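Local coordinates for protein alpha-Amylase (Thermotoga maritima, PDB 2B5D) that is an amylase-type protein of glycoside hydrolase family 57, whose members are built around an incomplete barrel of parallel strands wrapped by helices, at residues 53-58 / 126-131; 57-62 / 167-172; 73-78 / 116-121; 85-90 / 275-280. One frame throughout, in Å; residues are numbered along the deposited sequence.

Interaction 1: residues 53-58 / 126-131; sequences LTMSIT and EGFKKY
Met55 and Ile57 reach from their strand onto the ring of Phe128. Ile57 supplies the contact over the face: its terminal methyl CD1 sits 3.9 Å from Phe128 CG and 4.3 Å from the ring centroid, so that its C-H bonds can meet the pi cloud in a CH-pi contact. Met55 comes obliquely, with SD 3.7 Å from Phe128 CE2 in a Met-aromatic contact. Its chi3, at -67°, turns the methyl back, which puts Met55 CE also 3.7 Å from Phe128 CE2. An unbranched, polarisable methionine suits this place because its thioether can lie obliquely against a ring whose face is met by the isoleucine methyl. Phe128 turns its ring to them with CG opposite its carbonyl carbon and beside the backbone N (chi1 -74°). The strand belongs to the mainly parallel sheet at the heart of the fold, and helix 125-134 leads into the next strand, 137-142, at the end of a long beta-alpha-beta crossover; the contact is thus a strand-to-helix layer of the family's barrel-like domain. Met55 is held in line by backbone hydrogen bonds to Glu138 and Val140, and its side chain also rests on Leu137. Leu42 and Phe45 of helix 27-47 also touch Phe128, adding to its apolar surroundings. Strand alternation sends Thr54 and Ser56 to the other face of the sheet, where Ser56 OG hydrogen-bonds to His10 and to the backbone of Ala11, and Thr54 OG1 to the backbone of Ala382.

Interaction 2: residues 57-62 / 167-172; sequences ITPPLM and VKNYEK
Met62 reaches helix 156-174, meeting Asn169 near its base and Tyr170 at its tip. Its CB faces the amide group of Asn169; from there CG departs beside the backbone N (chi1 -68°) and the chain stays extended, carrying the thioether across to the aromatic residue. The terminal CE then settles 4.1 Å from Tyr170 CD1, approaching the ring obliquely. A long, flexible methionine fits here because it can span the distance to a ring that is itself held by its far end, where Tyr170 OH hydrogen-bonds to Ile139 O and to Gln132. Pro59 also takes part, with Pro59 CB 4.2 Å from Asn169 CB and 4.1 Å from Asn169 CG. Proline is at home in this first helical turn, whose N-H groups have no earlier turn to bond to; the N-cap residue Thr58 precedes it, and the regular bonding begins with Met62 N to Thr58 O at 2.9 Å. Near this buried contact, Lys172 makes salt bridges to Glu63 and Glu517. Such packing, in which a helix starting straight after strand 53-57 leans on the helix that follows the adjacent strand 137-142, is typical of the helical layer around a parallel beta/alpha barrel.

Interaction 3: residues 73-78 / 116-121; sequences KYERHM and VFRSYD
Helices 68-91 and 97-119 form a helical hairpin, and here the N-terminal half of the first meets the C-terminal end of the second, which a Schellman motif closes at Asp121. Inside lies an aromatic pair. Tyr74 CD1 stands over the centre of the Phe117 ring, 3.7 Å from Phe117 CE2, but the two planes are inclined at 49°, so the pair is oblique. Tyr74 reaches this place with CG opposite its backbone N (chi1 177°), while its hydroxyl hydrogen-bonds to Thr35. Toward solvent the contact turns polar. Glu75 OE1 forms a salt bridge with Arg118 NH2 at 2.6 Å; the hydrogen bond within it is weak, bent to 128° at the hydrogen. Carboxylate and guanidinium stand nearly at right angles, which rules out a coplanar, two-pronged pairing, and only OE1 is engaged by the arginine. The other oxygen, Glu75 OE2, lies in the plane of the Phe117 ring, 3.2 Å from Phe117 CE1, where the slightly positive ring hydrogens suit an anion. A water donates to Glu75 OE2 at 2.8 Å and more weakly to Asp121 O, linking the carboxylate to the end of the other helix. The long arms of glutamate and arginine suit this border, reaching across from one helix to the other. Arg118 NH1 has a second partner in Glu79, one turn further along the first helix. Helix 27-47 packs against both helices of the hairpin, touching Tyr74 through Ile34 and Val116 through Ile39, and Ile124, in the turn before helix 125-134, lies against Phe117.

Interaction 4: residues 85-90 / 275-280; sequences ANKEVE and KDYIDP
Lys87 and Tyr277 meet through their polar ends, the ammonium group giving a hydrogen bond to the phenol oxygen with Lys87 NZ 2.7 Å from Tyr277 OH. The nitrogen arrives at the edge of the ring, close to its plane. A bend at chi4 (94°) turns the ammonium in toward the hydroxyl; Lys87 CD lies 3.7 Å from Tyr277 OH as well. The close-packed side is that of the tyrosine, a buried residue whose side chain rests on Lys80 and Leu84 of helix 68-91, the helix that carries Lys87; a rigid aromatic suits a loop that has to rest on a helix. The lysine side is looser: Lys87 is exposed, and across the contact it touches Tyr277 alone. Asp276 is exposed too, and its OD1 stays 4.9 Å from Lys87 NZ, too far for a salt bridge but near enough that it may favour the positive charge. Tyr277 OH also hydrogen-bonds to Glu83 OE2. Since the hydroxyl accepts from the lysine, its own proton is probably directed to that carboxylate, and the phenol would then bridge a cation and an anion of helix 68-91, binding the loop 275-280 through a polar chain.

From the N terminus, strand 53-57 runs into helix 59-66, and this one passage starts both interaction 1 and interaction 2. Interaction 1 closes a mostly helical loop at helix 125-134; interaction 2 closes a longer one at helix 156-174, with strand 137-142 inside it. Interaction 3 is a shorter closure, between helices 68-91 and 97-119, contained within both; Tyr120 of its second segment touches Gly127 and Lys130 of interaction 1. Interaction 4 leaves helix 68-91 again but ends far along the chain in the loop at 275-280, crossing the other three. Together they join sheet, surrounding helices and an outlying loop.

Interaction 1: residues 53-58 / 126-131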
# COMPACT_ATOMS: atom_id res chain seq x y z
N LEU A 53 25.15 28.63 -26.51
CA LEU A 53 24.13 27.79 -25.88
C LEU A 53 23.26 28.62 -24.96
O LEU A 53 23.74 29.51 -24.23
CB LEU A 53 24.80 26.63 -25.11
CG LEU A 53 23.95 25.73 -24.21
CD1 LEU A 53 23.16 24.75 -25.04
CD2 LEU A 53 24.77 25.01 -23.10
N THR A 54 21.96 28.34 -25.03
CA THR A 54 20.98 28.89 -24.13
C THR A 54 20.45 27.82 -23.17
O THR A 54 20.20 26.70 -23.56
CB THR A 54 19.80 29.50 -24.93
OG1 THR A 54 20.33 30.22 -26.06
CG2 THR A 54 18.97 30.43 -24.07
N MET A 55 20.28 28.19 -21.91
CA MET A 55 19.75 27.24 -20.94
C MET A 55 18.94 27.97 -19.86
O MET A 55 19.12 29.13 -19.64
CB MET A 55 20.88 26.40 -20.30
CG MET A 55 21.83 27.19 -19.45
SD MET A 55 23.21 26.25 -18.77
CE MET A 55 22.41 25.12 -17.60
N SER A 56 18.02 27.24 -19.25
CA SER A 56 17.35 27.64 -18.03
C SER A 56 18.13 27.05 -16.88
O SER A 56 18.70 25.95 -17.00
CB SER A 56 15.93 27.06 -18.02
OG SER A 56 15.99 25.64 -17.90
N ILE A 57 18.19 27.80 -15.78
CA ILE A 57 18.49 27.24 -14.48
C ILE A 57 17.37 27.74 -13.61
O ILE A 57 17.29 28.95 -13.31
CB ILE A 57 19.86 27.68 -13.96
CG1 ILE A 57 20.92 27.38 -15.04
CG2 ILE A 57 20.19 26.93 -12.64
CD1 ILE A 57 22.34 27.71 -14.65
N THR A 58 16.45 26.82 -13.26
CA THR A 58 15.20 27.24 -12.63
C THR A 58 15.49 27.76 -11.22
O THR A 58 16.58 27.50 -10.68
CB THR A 58 14.17 26.14 -12.64
OG1 THR A 58 14.62 25.10 -11.75
CG2 THR A 58 14.01 25.60 -14.08
N GLU A 126 28.43 30.17 -9.95
CA GLU A 126 29.51 31.09 -10.25
C GLU A 126 30.14 30.71 -11.60
O GLU A 126 30.48 31.59 -12.40
CB GLU A 126 30.53 31.05 -9.10
CG GLU A 126 31.78 31.90 -9.28
CD GLU A 126 32.68 31.87 -8.02
OE1 GLU A 126 33.73 31.15 -8.05
OE2 GLU A 126 32.34 32.54 -7.00
N GLY A 127 30.27 29.41 -11.87
CA GLY A 127 30.76 28.93 -13.16
C GLY A 127 29.82 29.24 -14.32
O GLY A 127 30.23 29.68 -15.38
N PHE A 128 28.54 28.99 -14.12
CA PHE A 128 27.56 29.31 -15.14
C PHE A 128 27.45 30.82 -15.39
O PHE A 128 27.22 31.25 -16.53
CB PHE A 128 26.19 28.69 -14.80
CG PHE A 128 26.15 27.21 -15.01
CD1 PHE A 128 26.29 26.32 -13.92
CD2 PHE A 128 25.99 26.69 -16.29
CE1 PHE A 128 26.26 24.92 -14.12
CE2 PHE A 128 25.95 25.30 -16.50
CZ PHE A 128 26.09 24.42 -15.42
N LYS A 129 27.61 31.59 -14.32
CA LYS A 129 27.53 33.04 -14.38
C LYS A 129 28.66 33.57 -15.27
O LYS A 129 28.47 34.49 -16.08
CB LYS A 129 27.62 33.61 -12.97
CG LYS A 129 27.51 35.10 -12.86
CD LYS A 129 27.73 35.55 -11.41
CE LYS A 129 27.59 37.06 -11.27
NZ LYS A 129 28.30 37.56 -10.07
N LYS A 130 29.82 32.94 -15.13
CA LYS A 130 31.04 33.35 -15.81
C LYS A 130 30.96 33.10 -17.31
O LYS A 130 31.50 33.86 -18.11
CB LYS A 130 32.24 32.66 -15.15
CG LYS A 130 33.51 32.63 -15.95
CD LYS A 130 34.61 31.93 -15.17
CE LYS A 130 35.33 30.91 -16.04
NZ LYS A 130 34.72 29.57 -15.84
N TYR A 131 30.27 32.05 -17.70
CA TYR A 131 30.06 31.82 -19.11
C TYR A 131 28.97 32.72 -19.70
O TYR A 131 29.03 33.06 -20.88
CB TYR A 131 29.92 30.33 -19.44
CG TYR A 131 31.22 29.58 -19.18
CD1 TYR A 131 32.31 29.69 -20.05
CD2 TYR A 131 31.36 28.77 -18.06
CE1 TYR A 131 33.51 29.02 -19.81
CE2 TYR A 131 32.56 28.10 -17.81
CZ TYR A 131 33.63 28.23 -18.68
OH TYR A 131 34.81 27.55 -18.41

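Interaction 2: residues 57-62 / 167-172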
# COMPACT_ATOMS: atom_id res chain seq x y z
N ILE A 57 18.19 27.80 -15.78
CA ILE A 57 18.49 27.24 -14.48
C ILE A 57 17.37 27.74 -13.61
O ILE A 57 17.29 28.95 -13.31
CB ILE A 57 19.86 27.68 -13.96
CG1 ILE A 57 20.92 27.38 -15.04
CG2 ILE A 57 20.19 26.93 -12.64
CD1 ILE A 57 22.34 27.71 -14.65
N THR A 58 16.45 26.82 -13.26
CA THR A 58 15.20 27.24 -12.63
C THR A 58 15.49 27.76 -11.22
O THR A 58 16.58 27.50 -10.68
CB THR A 58 14.17 26.14 -12.64
OG1 THR A 58 14.62 25.10 -11.75
CG2 THR A 58 14.01 25.60 -14.08
N PRO A 59 14.59 28.60 -10.68
CA PRO A 59 14.87 29.08 -9.34
C PRO A 59 14.99 27.96 -8.26
O PRO A 59 15.88 28.07 -7.42
CB PRO A 59 13.71 30.08 -9.05
CG PRO A 59 13.21 30.49 -10.38
CD PRO A 59 13.38 29.21 -11.26
N PRO A 60 14.13 26.89 -8.28
CA PRO A 60 14.36 25.81 -7.28
C PRO A 60 15.78 25.25 -7.35
O PRO A 60 16.42 25.08 -6.31
CB PRO A 60 13.32 24.75 -7.66
CG PRO A 60 12.19 25.59 -8.29
CD PRO A 60 12.95 26.58 -9.13
N LEU A 61 16.28 25.03 -8.55
CA LEU A 61 17.63 24.51 -8.75
C LEU A 61 18.74 25.50 -8.36
O LEU A 61 19.81 25.10 -7.88
CB LEU A 61 17.82 24.03 -10.19
CG LEU A 61 19.24 23.51 -10.46
CD1 LEU A 61 19.65 22.34 -9.52
CD2 LEU A 61 19.46 23.16 -11.95
N MET A 62 18.52 26.80 -8.61
CA MET A 62 19.51 27.80 -8.13
C MET A 62 19.56 27.86 -6.59
O MET A 62 20.62 28.06 -5.97
CB MET A 62 19.21 29.21 -8.68
CG MET A 62 19.39 29.39 -10.18
SD MET A 62 19.88 31.11 -10.58
CE MET A 62 20.12 30.89 -12.35
N VAL A 167 11.97 35.91 -11.46
CA VAL A 167 12.79 37.01 -12.01
C VAL A 167 13.72 37.57 -10.95
O VAL A 167 14.94 37.65 -11.16
CB VAL A 167 11.89 38.11 -12.69
CG1 VAL A 167 12.68 39.35 -13.01
CG2 VAL A 167 11.17 37.52 -14.00
N LYS A 168 13.15 37.93 -9.79
CA LYS A 168 13.94 38.44 -8.67
C LYS A 168 14.93 37.42 -8.15
O LYS A 168 16.10 37.78 -7.84
CB LYS A 168 13.04 38.90 -7.54
CG LYS A 168 12.30 40.20 -7.80
CD LYS A 168 11.82 40.83 -6.48
CE LYS A 168 10.66 41.85 -6.71
NZ LYS A 168 10.87 42.72 -7.93
N ASN A 169 14.52 36.15 -8.09
CA ASN A 169 15.45 35.11 -7.66
C ASN A 169 16.68 34.96 -8.56
O ASN A 169 17.82 34.81 -8.08
CB ASN A 169 14.76 33.77 -7.43
CG ASN A 169 15.67 32.80 -6.74
OD1 ASN A 169 15.88 32.92 -5.53
ND2 ASN A 169 16.27 31.88 -7.50
N TYR A 170 16.45 35.00 -9.86
CA TYR A 170 17.52 35.07 -10.82
C TYR A 170 18.43 36.28 -10.61
O TYR A 170 19.68 36.14 -10.62
CB TYR A 170 16.94 35.03 -12.25
CG TYR A 170 17.93 35.08 -13.39
CD1 TYR A 170 18.17 33.94 -14.18
CD2 TYR A 170 18.60 36.26 -13.71
CE1 TYR A 170 19.05 34.00 -15.26
CE2 TYR A 170 19.50 36.33 -14.78
CZ TYR A 170 19.70 35.20 -15.57
OH TYR A 170 20.58 35.27 -16.63
N GLU A 171 17.83 37.46 -10.47
CA GLU A 171 18.61 38.68 -10.20
C GLU A 171 19.56 38.51 -9.01
O GLU A 171 20.75 38.86 -9.11
CB GLU A 171 17.71 39.88 -9.93
CG GLU A 171 16.83 40.30 -11.10
CD GLU A 171 16.23 41.68 -10.86
OE1 GLU A 171 17.00 42.67 -11.02
OE2 GLU A 171 15.01 41.78 -10.52
N LYS A 172 19.02 37.98 -7.90
CA LYS A 172 19.78 37.70 -6.68
C LYS A 172 21.01 36.84 -6.92
O LYS A 172 22.10 37.17 -6.50
CB LYS A 172 18.87 37.06 -5.64
CG LYS A 172 19.60 36.59 -4.35
CD LYS A 172 18.69 35.78 -3.44
CE LYS A 172 18.77 34.29 -3.78
NZ LYS A 172 17.91 33.50 -2.81

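Interaction 3: residues 73-78 / 116-121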
# COMPACT_ATOMS: atom_id res chain seq x y z
N LYS A 73 27.17 18.49 1.97
CA LYS A 73 26.69 17.13 1.70
C LYS A 73 27.17 16.56 0.35
O LYS A 73 27.47 15.36 0.26
CB LYS A 73 25.16 17.05 1.82
CG LYS A 73 24.67 17.05 3.25
CD LYS A 73 23.32 17.77 3.42
CE LYS A 73 23.08 18.26 4.88
NZ LYS A 73 24.30 18.82 5.58
N TYR A 74 27.26 17.39 -0.68
CA TYR A 74 27.74 16.91 -1.98
C TYR A 74 29.21 16.54 -1.94
O TYR A 74 29.62 15.55 -2.53
CB TYR A 74 27.48 17.94 -3.11
CG TYR A 74 28.03 17.48 -4.45
CD1 TYR A 74 29.26 17.95 -4.91
CD2 TYR A 74 27.34 16.56 -5.23
CE1 TYR A 74 29.77 17.53 -6.14
CE2 TYR A 74 27.84 16.12 -6.43
CZ TYR A 74 29.05 16.61 -6.88
OH TYR A 74 29.55 16.18 -8.08
N GLU A 75 29.99 17.37 -1.25
CA GLU A 75 31.44 17.19 -1.10
C GLU A 75 31.73 15.85 -0.40
O GLU A 75 32.61 15.08 -0.83
CB GLU A 75 31.98 18.34 -0.27
CG GLU A 75 33.17 19.03 -0.90
CD GLU A 75 33.36 20.47 -0.41
OE1 GLU A 75 34.27 20.68 0.44
OE2 GLU A 75 32.63 21.40 -0.86
N ARG A 76 30.96 15.57 0.65
CA ARG A 76 31.03 14.33 1.40
C ARG A 76 30.51 13.13 0.58
O ARG A 76 31.06 12.01 0.67
CB ARG A 76 30.31 14.52 2.75
CG ARG A 76 29.41 13.39 3.25
CD ARG A 76 29.00 13.62 4.72
NE ARG A 76 28.91 15.05 5.06
CZ ARG A 76 27.78 15.69 5.37
NH1 ARG A 76 26.61 15.02 5.41
NH2 ARG A 76 27.80 16.99 5.66
N HIS A 77 29.49 13.36 -0.24
CA HIS A 77 29.03 12.33 -1.18
C HIS A 77 30.11 12.03 -2.24
O HIS A 77 30.34 10.88 -2.61
CB HIS A 77 27.73 12.77 -1.84
CG HIS A 77 27.42 12.04 -3.11
ND1 HIS A 77 26.61 10.93 -3.15
CD2 HIS A 77 27.80 12.28 -4.39
CE1 HIS A 77 26.51 10.50 -4.40
NE2 HIS A 77 27.22 11.30 -5.17
N MET A 78 30.77 13.06 -2.72
CA MET A 78 31.79 12.86 -3.74
C MET A 78 33.01 12.08 -3.24
O MET A 78 33.61 11.29 -3.99
CB MET A 78 32.16 14.19 -4.40
CG MET A 78 31.13 14.63 -5.44
SD MET A 78 30.67 13.32 -6.65
CE MET A 78 32.12 13.31 -7.72
N VAL A 116 36.61 20.51 -9.71
CA VAL A 116 35.91 21.64 -10.32
C VAL A 116 34.98 22.28 -9.30
O VAL A 116 34.92 23.49 -9.18
CB VAL A 116 35.12 21.23 -11.59
CG1 VAL A 116 34.15 22.33 -12.03
CG2 VAL A 116 36.08 20.87 -12.73
N PHE A 117 34.26 21.44 -8.56
CA PHE A 117 33.36 21.90 -7.52
C PHE A 117 34.09 22.76 -6.49
O PHE A 117 33.54 23.75 -6.00
CB PHE A 117 32.72 20.70 -6.85
CG PHE A 117 31.65 21.04 -5.86
CD1 PHE A 117 31.92 21.06 -4.50
CD2 PHE A 117 30.36 21.30 -6.29
CE1 PHE A 117 30.92 21.36 -3.58
CE2 PHE A 117 29.35 21.60 -5.38
CZ PHE A 117 29.64 21.63 -4.02
N ARG A 118 35.33 22.37 -6.19
CA ARG A 118 36.19 23.10 -5.27
C ARG A 118 36.72 24.39 -5.88
O ARG A 118 36.71 25.41 -5.21
CB ARG A 118 37.33 22.21 -4.75
CG ARG A 118 36.86 21.09 -3.82
CD ARG A 118 38.02 20.42 -3.10
NE ARG A 118 37.69 19.10 -2.57
CZ ARG A 118 36.90 18.87 -1.52
NH1 ARG A 118 36.67 17.63 -1.11
NH2 ARG A 118 36.34 19.89 -0.89
N SER A 119 37.16 24.36 -7.15
CA SER A 119 37.49 25.58 -7.91
C SER A 119 36.51 26.74 -7.71
O SER A 119 36.90 27.91 -7.85
CB SER A 119 37.51 25.30 -9.41
OG SER A 119 38.20 24.11 -9.70
N TYR A 120 35.25 26.42 -7.41
CA TYR A 120 34.19 27.40 -7.33
C TYR A 120 33.67 27.56 -5.91
O TYR A 120 32.53 28.02 -5.71
CB TYR A 120 33.04 26.99 -8.25
CG TYR A 120 33.33 27.16 -9.71
CD1 TYR A 120 33.48 26.06 -10.55
CD2 TYR A 120 33.47 28.43 -10.28
CE1 TYR A 120 33.74 26.21 -11.90
CE2 TYR A 120 33.74 28.59 -11.62
CZ TYR A 120 33.87 27.48 -12.43
OH TYR A 120 34.14 27.65 -13.77
N ASP A 121 34.50 27.16 -4.95
CA ASP A 121 34.14 27.11 -3.53
C ASP A 121 32.79 26.44 -3.35
O ASP A 121 32.00 26.80 -2.46
CB ASP A 121 34.14 28.51 -2.88
CG ASP A 121 34.25 28.46 -1.34
OD1 ASP A 121 33.54 29.23 -0.64
OD2 ASP A 121 35.04 27.62 -0.83
O HOH W 1 32.69 24.23 -0.57

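Interaction 4: residues 85-90 / 275-280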
# COMPACT_ATOMS: atom_id res chain seq x y z
N ALA A 85 35.48 4.37 -5.64
CA ALA A 85 36.18 4.27 -6.92
C ALA A 85 37.48 3.51 -6.73
O ALA A 85 37.80 2.61 -7.51
CB ALA A 85 36.43 5.65 -7.51
N ASN A 86 38.22 3.88 -5.68
CA ASN A 86 39.46 3.19 -5.29
C ASN A 86 39.33 1.71 -4.90
O ASN A 86 40.10 0.86 -5.39
CB ASN A 86 40.17 3.98 -4.20
CG ASN A 86 41.17 4.97 -4.78
OD1 ASN A 86 41.22 6.13 -4.36
ND2 ASN A 86 41.97 4.51 -5.75
N LYS A 87 38.36 1.41 -4.04
CA LYS A 87 37.99 0.03 -3.72
C LYS A 87 37.75 -0.75 -5.00
O LYS A 87 37.99 -1.97 -5.05
CB LYS A 87 36.70 0.01 -2.91
CG LYS A 87 36.80 -0.24 -1.42
CD LYS A 87 35.44 -0.73 -0.92
CE LYS A 87 35.42 -1.12 0.56
NZ LYS A 87 34.97 -0.01 1.48
N GLU A 88 37.28 -0.05 -6.03
CA GLU A 88 36.86 -0.69 -7.26
C GLU A 88 38.01 -0.92 -8.21
O GLU A 88 38.04 -1.94 -8.91
CB GLU A 88 35.72 0.09 -7.92
CG GLU A 88 34.32 -0.32 -7.43
CD GLU A 88 33.87 -1.71 -7.92
OE1 GLU A 88 34.14 -2.05 -9.09
OE2 GLU A 88 33.24 -2.47 -7.14
N VAL A 89 38.98 0.00 -8.23
CA VAL A 89 40.17 -0.18 -9.06
C VAL A 89 41.02 -1.41 -8.64
O VAL A 89 41.62 -2.06 -9.50
CB VAL A 89 41.03 1.12 -9.24
CG1 VAL A 89 41.42 1.71 -7.91
CG2 VAL A 89 42.30 0.83 -10.05
N GLU A 90 41.05 -1.73 -7.35
CA GLU A 90 41.72 -2.97 -6.87
C GLU A 90 40.89 -4.23 -7.11
O GLU A 90 41.39 -5.19 -7.70
CB GLU A 90 42.16 -2.86 -5.40
CG GLU A 90 43.66 -2.56 -5.20
CD GLU A 90 44.55 -3.81 -5.20
OE1 GLU A 90 45.55 -3.82 -4.43
OE2 GLU A 90 44.28 -4.77 -5.96
N LYS A 275 27.74 -2.37 1.13
CA LYS A 275 26.81 -1.90 2.19
C LYS A 275 26.71 -0.39 2.46
O LYS A 275 25.60 0.16 2.49
CB LYS A 275 27.05 -2.67 3.51
CG LYS A 275 26.23 -2.21 4.76
CD LYS A 275 24.69 -2.12 4.54
CE LYS A 275 24.01 -3.48 4.33
NZ LYS A 275 23.70 -4.19 5.61
N ASP A 276 27.85 0.28 2.66
CA ASP A 276 27.82 1.71 2.99
C ASP A 276 28.04 2.64 1.78
O ASP A 276 28.66 3.71 1.89
CB ASP A 276 28.79 2.02 4.14
CG ASP A 276 30.20 1.58 3.84
OD1 ASP A 276 30.39 0.73 2.94
OD2 ASP A 276 31.12 2.08 4.52
N TYR A 277 27.51 2.22 0.63
CA TYR A 277 27.41 3.07 -0.56
C TYR A 277 26.01 3.00 -1.14
O TYR A 277 25.65 3.79 -2.01
CB TYR A 277 28.45 2.70 -1.60
CG TYR A 277 29.85 2.57 -1.04
CD1 TYR A 277 30.41 1.31 -0.82
CD2 TYR A 277 30.59 3.70 -0.70
CE1 TYR A 277 31.70 1.19 -0.29
CE2 TYR A 277 31.88 3.59 -0.17
CZ TYR A 277 32.41 2.33 0.03
OH TYR A 277 33.67 2.20 0.55
N ILE A 278 25.22 2.05 -0.65
CA ILE A 278 23.78 2.03 -0.92
C ILE A 278 23.02 2.77 0.19
O ILE A 278 23.62 3.50 0.98
CB ILE A 278 23.22 0.58 -1.12
CG1 ILE A 278 23.65 -0.33 0.05
CG2 ILE A 278 23.64 0.04 -2.48
CD1 ILE A 278 23.21 -1.78 -0.05
N ASP A 279 21.71 2.57 0.24
CA ASP A 279 20.86 3.17 1.27
C ASP A 279 21.19 2.64 2.68
O ASP A 279 21.44 1.44 2.84
CB ASP A 279 19.39 2.88 0.94
CG ASP A 279 18.44 3.98 1.43
OD1 ASP A 279 17.51 3.64 2.19
OD2 ASP A 279 18.61 5.16 1.05
N PRO A 280 21.20 3.53 3.70
CA PRO A 280 21.39 3.13 5.11
C PRO A 280 20.35 2.09 5.56
O PRO A 280 20.59 1.33 6.51
CB PRO A 280 21.18 4.45 5.88
CG PRO A 280 20.48 5.38 4.91
CD PRO A 280 21.02 4.99 3.57